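Local coordinates for protein 3-hexulose-6-phosphate synthase (Mycobacterium gastri, PDB 3AJX) that is a TIM-barrel protein of the HUMPS family and carries a bound magnesium ion, at residues Phe145-Asn148 with Gly149-Ala153; Gly165-Val169 with Ala170-Ala174. The protein carries 1 engineered substitution. One frame throughout, in Å; residues are numbered along the deposited sequence.

Contact 1: Phe145-Asn148 with Gly149-Ala153; sequences FDLN and GLLAA
Leu147 meets Leu150 and Leu151 in a local contact at the start of helix 148-157, where the loop after helix 137-140 turns into the helix on the outer layer of the barrel. The polar side of the turn is held by Asp146. Its OD2 accepts the backbone N of Asn148 at 2.9 Å with a nearly straight N-H...O angle of 169°, a capping bond that occupies an N-H at the first turn of the helix. The donor stands well above the carboxylate plane. A weak side-chain bond from Asn148 ND2 to Asp146 OD1, 3.3 Å long, joins the same two residues again; Asn148 reaches back for it because its CG lies beside its own backbone N (chi1 -61°). With the positive end of the helix dipole close by, the carboxylate would probably be stabilised in its charged form.

This is the N-terminal capping turn of a helix in the (beta/alpha)8 barrel, and backbone bonds carry it onward. Leu147 O takes Leu151 N at 3.3 Å and more weakly Leu150 N, while Asn148 O accepts Ala152 N at 2.9 Å.

On the apolar side, Leu147 CD1 touches Leu150 CD1 at 3.8 Å, the two side chains crossing at about a right angle. The extended first torsion of Leu147 (chi1 -178°) sets CG anti to N and brings its branches back towards the helix although CB points away from it. Leu150 CD1 also comes to the edge of the Phe145 ring, 4.4 Å from CZ. Leu150 and Leu151 are buried: Leu150 packs on Ala135 and Lys116, whereas Leu151, like Leu147, leans on Val163 of strand 161-164.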
ATOM      1  N   PHE A 145       2.507 -15.160  18.774  1.00 29.43           N
ATOM      2  CA  PHE A 145       2.601 -13.712  18.608  1.00 28.63           C
ATOM      3  C   PHE A 145       2.557 -13.035  19.970  1.00 29.14           C
ATOM      4  O   PHE A 145       1.684 -13.324  20.789  1.00 29.67           O
ATOM      5  CB  PHE A 145       1.457 -13.160  17.758  1.00 25.91           C
ATOM      6  CG  PHE A 145       1.403 -11.655  17.741  1.00 22.80           C
ATOM      7  CD1 PHE A 145       2.404 -10.918  17.114  1.00 21.76           C
ATOM      8  CD2 PHE A 145       0.392 -10.975  18.412  1.00 22.53           C
ATOM      9  CE1 PHE A 145       2.401  -9.526  17.159  1.00 20.63           C
ATOM     10  CE2 PHE A 145       0.377  -9.581  18.463  1.00 21.25           C
ATOM     11  CZ  PHE A 145       1.384  -8.856  17.836  1.00 19.68           C
ATOM     12  N   ASP A 146       3.497 -12.124  20.199  1.00 29.57           N
ATOM     13  CA  ASP A 146       3.572 -11.407  21.464  1.00 28.91           C
ATOM     14  C   ASP A 146       3.557  -9.900  21.240  1.00 27.22           C
ATOM     15  O   ASP A 146       4.346  -9.369  20.460  1.00 27.61           O
ATOM     16  CB  ASP A 146       4.848 -11.804  22.209  1.00 30.48           C
ATOM     17  CG  ASP A 146       4.923 -11.205  23.596  1.00 31.68           C
ATOM     18  OD1 ASP A 146       5.955 -11.407  24.269  1.00 34.92           O
ATOM     19  OD2 ASP A 146       3.954 -10.537  24.013  1.00 32.30           O
ATOM     20  N   LEU A 147       2.655  -9.218  21.934  1.00 25.56           N
ATOM     21  CA  LEU A 147       2.520  -7.771  21.826  1.00 25.09           C
ATOM     22  C   LEU A 147       3.677  -7.035  22.501  1.00 25.34           C
ATOM     23  O   LEU A 147       3.960  -5.878  22.183  1.00 24.20           O
ATOM     24  CB  LEU A 147       1.200  -7.335  22.460  1.00 25.11           C
ATOM     25  CG  LEU A 147       0.847  -5.851  22.412  1.00 25.64           C
ATOM     26  CD1 LEU A 147       0.598  -5.432  20.970  1.00 25.35           C
ATOM     27  CD2 LEU A 147      -0.386  -5.596  23.260  1.00 25.41           C
ATOM     28  N   ASN A 148       4.351  -7.707  23.429  1.00 25.50           N
ATOM     29  CA  ASN A 148       5.458  -7.090  24.151  1.00 25.59           C
ATOM     30  C   ASN A 148       6.645  -6.728  23.263  1.00 24.38           C
ATOM     31  O   ASN A 148       7.460  -5.879  23.626  1.00 24.68           O
ATOM     32  CB  ASN A 148       5.914  -7.997  25.296  1.00 28.56           C
ATOM     33  CG  ASN A 148       4.814  -8.247  26.310  1.00 31.31           C
ATOM     34  OD1 ASN A 148       4.138  -7.317  26.756  1.00 32.71           O
ATOM     35  ND2 ASN A 148       4.632  -9.509  26.687  1.00 33.30           N
ATOM     36  N   GLY A 149       6.745  -7.369  22.102  1.00 20.53           N
ATOM     37  CA  GLY A 149       7.830  -7.061  21.190  1.00 19.12           C
ATOM     38  C   GLY A 149       7.657  -5.648  20.661  1.00 17.45           C
ATOM     39  O   GLY A 149       8.627  -4.905  20.503  1.00 16.49           O
ATOM     40  N   LEU A 150       6.410  -5.277  20.387  1.00 15.56           N
ATOM     41  CA  LEU A 150       6.102  -3.942  19.885  1.00 14.68           C
ATOM     42  C   LEU A 150       6.304  -2.909  20.985  1.00 13.32           C
ATOM     43  O   LEU A 150       6.799  -1.811  20.733  1.00 13.50           O
ATOM     44  CB  LEU A 150       4.651  -3.878  19.394  1.00 11.79           C
ATOM     45  CG  LEU A 150       4.266  -4.765  18.209  1.00 12.45           C
ATOM     46  CD1 LEU A 150       2.763  -4.688  17.987  1.00 11.85           C
ATOM     47  CD2 LEU A 150       5.019  -4.325  16.957  1.00 13.59           C
ATOM     48  N   LEU A 151       5.918  -3.259  22.208  1.00 14.24           N
ATOM     49  CA  LEU A 151       6.062  -2.343  23.330  1.00 13.50           C
ATOM     50  C   LEU A 151       7.538  -2.100  23.632  1.00 12.42           C
ATOM     51  O   LEU A 151       7.940  -0.973  23.924  1.00 12.88           O
ATOM     52  CB  LEU A 151       5.350  -2.896  24.571  1.00 14.10           C
ATOM     53  CG  LEU A 151       3.861  -3.220  24.394  1.00 14.49           C
ATOM     54  CD1 LEU A 151       3.263  -3.654  25.724  1.00 17.24           C
ATOM     55  CD2 LEU A 151       3.128  -2.004  23.864  1.00 16.05           C
ATOM     56  N   ALA A 152       8.343  -3.157  23.553  1.00 12.01           N
ATOM     57  CA  ALA A 152       9.774  -3.043  23.807  1.00 13.37           C
ATOM     58  C   ALA A 152      10.409  -2.132  22.763  1.00 13.02           C
ATOM     59  O   ALA A 152      11.262  -1.302  23.082  1.00 14.09           O
ATOM     60  CB  ALA A 152      10.427  -4.424  23.765  1.00 14.27           C
ATOM     61  N   ALA A 153       9.987  -2.287  21.513  1.00 12.42           N
ATOM     62  CA  ALA A 153      10.522  -1.471  20.434  1.00 12.42           C
ATOM     63  C   ALA A 153      10.126  -0.015  20.637  1.00 11.50           C
ATOM     64  O   ALA A 153      10.932   0.885  20.423  1.00 11.50           O
ATOM     65  CB  ALA A 153      10.009  -1.975  19.087  1.00 12.56           C
TER

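Contact 2: Gly165-Val169 with Ala170-Ala174; sequences GGVKV and ATIPA. With SO4 (sulfate ion), chain G.
Thr171 OG1 receives the backbone N of Lys168 at 3.0 Å, and the N-H points almost exactly at the oxygen (177°). The Thr171 hydroxyl is turned between its own N and carbonyl carbon (chi1 48°), which directs it back at the preceding loop. A water extends this polar group, donating to Gly166 O at 2.7 Å and lying 2.8 Å from Thr171 OG1. Gly166 O is gripped a second time by Lys168 NZ at 3.0 Å, the lysine end turning back along its own loop, away from 170-174.

Backbone bonds close the turn. Lys168 O accepts Thr171 N at 2.9 Å, and Ile172 N makes weak bonds to both Lys168 O and Val169 O.

The apolar contact is small: Val167 CG1 meets Ile172 CD1 at 3.8 Å, with the side chains crossing at about a right angle.

At the other end of the loop, Gly166 N donates to O2 of a sulfate ion, probably from the crystallisation liquor, at 3.1 Å. Gln140 NE2 and the backbone N atoms of Gly186 and Gly187 also hydrogen-bond the ion, an arrangement consistent with the phosphate-binding site of TIM barrels of this kind. The stretch thus runs from the end of strand 161-164 into helix 172-177, with Ile172 and Val169 against Leu202 of helix 195-204 and Thr171 beside Leu147.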
ATOM      1  N   GLY A 165      -1.787  -3.929  17.306  1.00 11.22           N
ATOM      2  CA  GLY A 165      -1.468  -5.344  17.256  1.00 12.59           C
ATOM      3  C   GLY A 165      -2.419  -6.179  18.092  1.00 14.24           C
ATOM      4  O   GLY A 165      -1.996  -6.907  18.991  1.00 15.13           O
ATOM      5  N   GLY A 166      -3.709  -6.070  17.795  1.00 14.11           N
ATOM      6  CA  GLY A 166      -4.699  -6.833  18.529  1.00 15.78           C
ATOM      7  C   GLY A 166      -4.901  -6.346  19.949  1.00 15.03           C
ATOM      8  O   GLY A 166      -5.206  -7.136  20.846  1.00 15.99           O
ATOM      9  N   VAL A 167      -4.731  -5.045  20.158  1.00 13.94           N
ATOM     10  CA  VAL A 167      -4.904  -4.460  21.480  1.00 13.73           C
ATOM     11  C   VAL A 167      -6.336  -4.662  21.972  1.00 14.38           C
ATOM     12  O   VAL A 167      -7.295  -4.517  21.212  1.00 14.76           O
ATOM     13  CB  VAL A 167      -4.585  -2.945  21.468  1.00 13.16           C
ATOM     14  CG1 VAL A 167      -4.833  -2.345  22.844  1.00 13.13           C
ATOM     15  CG2 VAL A 167      -3.135  -2.726  21.060  1.00 14.06           C
ATOM     16  N   LYS A 168      -6.461  -5.015  23.246  1.00 14.56           N
ATOM     17  CA  LYS A 168      -7.757  -5.236  23.879  1.00 15.32           C
ATOM     18  C   LYS A 168      -7.705  -4.596  25.262  1.00 16.02           C
ATOM     19  O   LYS A 168      -6.641  -4.178  25.714  1.00 15.80           O
ATOM     20  CB  LYS A 168      -8.037  -6.738  24.012  1.00 15.95           C
ATOM     21  CG  LYS A 168      -8.063  -7.494  22.687  1.00 18.67           C
ATOM     22  CD  LYS A 168      -8.209  -8.995  22.908  1.00 21.54           C
ATOM     23  CE  LYS A 168      -8.162  -9.765  21.593  1.00 23.87           C
ATOM     24  NZ  LYS A 168      -6.870  -9.588  20.867  1.00 26.65           N
ATOM     25  N   VAL A 169      -8.848  -4.518  25.935  1.00 15.64           N
ATOM     26  CA  VAL A 169      -8.894  -3.920  27.266  1.00 16.99           C
ATOM     27  C   VAL A 169      -7.807  -4.476  28.183  1.00 17.43           C
ATOM     28  O   VAL A 169      -7.180  -3.730  28.937  1.00 19.25           O
ATOM     29  CB  VAL A 169     -10.270  -4.141  27.926  1.00 17.60           C
ATOM     30  CG1 VAL A 169     -10.223  -3.729  29.392  1.00 19.89           C
ATOM     31  CG2 VAL A 169     -11.326  -3.331  27.191  1.00 18.74           C
ATOM     32  N   ALA A 170      -7.576  -5.783  28.108  1.00 18.45           N
ATOM     33  CA  ALA A 170      -6.573  -6.437  28.942  1.00 18.17           C
ATOM     34  C   ALA A 170      -5.151  -5.925  28.721  1.00 18.74           C
ATOM     35  O   ALA A 170      -4.340  -5.923  29.648  1.00 19.04           O
ATOM     36  CB  ALA A 170      -6.616  -7.950  28.718  1.00 19.56           C
ATOM     37  N   THR A 171      -4.848  -5.487  27.503  1.00 16.20           N
ATOM     38  CA  THR A 171      -3.505  -5.003  27.196  1.00 15.53           C
ATOM     39  C   THR A 171      -3.341  -3.481  27.148  1.00 14.14           C
ATOM     40  O   THR A 171      -2.235  -2.983  26.943  1.00 13.15           O
ATOM     41  CB  THR A 171      -2.993  -5.603  25.862  1.00 16.05           C
ATOM     42  OG1 THR A 171      -3.998  -5.459  24.852  1.00 16.63           O
ATOM     43  CG2 THR A 171      -2.652  -7.080  26.034  1.00 16.66           C
ATOM     44  N   ILE A 172      -4.428  -2.741  27.343  1.00 13.63           N
ATOM     45  CA  ILE A 172      -4.343  -1.284  27.336  1.00 13.42           C
ATOM     46  C   ILE A 172      -3.331  -0.793  28.377  1.00 13.79           C
ATOM     47  O   ILE A 172      -2.510   0.071  28.084  1.00 12.44           O
ATOM     48  CB  ILE A 172      -5.731  -0.636  27.598  1.00 12.96           C
ATOM     49  CG1 ILE A 172      -6.556  -0.636  26.307  1.00 11.83           C
ATOM     50  CG2 ILE A 172      -5.570   0.791  28.120  1.00 11.22           C
ATOM     51  CD1 ILE A 172      -6.042   0.330  25.242  1.00 12.60           C
ATOM     52  N   PRO A 173      -3.375  -1.340  29.607  1.00 14.37           N
ATOM     53  CA  PRO A 173      -2.420  -0.895  30.630  1.00 15.37           C
ATOM     54  C   PRO A 173      -0.961  -1.061  30.214  1.00 14.40           C
ATOM     55  O   PRO A 173      -0.141  -0.173  30.443  1.00 14.37           O
ATOM     56  CB  PRO A 173      -2.779  -1.764  31.834  1.00 15.28           C
ATOM     57  CG  PRO A 173      -4.256  -1.927  31.679  1.00 14.54           C
ATOM     58  CD  PRO A 173      -4.385  -2.236  30.199  1.00 14.92           C
ATOM     59  N   ALA A 174      -0.638  -2.197  29.603  1.00 14.56           N
ATOM     60  CA  ALA A 174       0.731  -2.452  29.169  1.00 13.87           C
ATOM     61  C   ALA A 174       1.143  -1.471  28.073  1.00 14.60           C
ATOM     62  O   ALA A 174       2.277  -1.000  28.045  1.00 13.29           O
ATOM     63  CB  ALA A 174       0.864  -3.886  28.669  1.00 15.40           C
TER
HETATM   64  S   SO4 G6001      -6.164  -4.499  15.302  1.00 24.59           S
HETATM   65  O1  SO4 G6001      -7.143  -5.518  14.865  1.00 21.45           O
HETATM   66  O2  SO4 G6001      -4.788  -4.992  15.101  1.00 22.12           O
HETATM   67  O3  SO4 G6001      -6.371  -4.207  16.733  1.00 21.29           O
HETATM   68  O4  SO4 G6001      -6.368  -3.267  14.516  1.00 23.04           O
HETATM   69  O   HOH W   1      -4.186  -7.760  23.266  1.00 19.99           O

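Contacts 1 and 2 both shape the entry to a helix of the barrel's outer layer, and strand 161-164 lies between them along the chain. Each is partly buried, with two buried residues apiece and several exposed ones. The chemistry differs with place: 145-153 is capped by a carboxylate and buries Leu150 and Leu151, with Leu147 partly exposed beside them, whereas 165-174 uses a hydroxyl, a water and a lysine, and its loop reaches an anion. Their centres lie 11 Å apart and they pack directly. Leu147 CD2 approaches Thr171 CB at 3.7 Å, and Leu151 CD1 is equally near Ala174 O, so helices 148-157 and 172-177 share an interface.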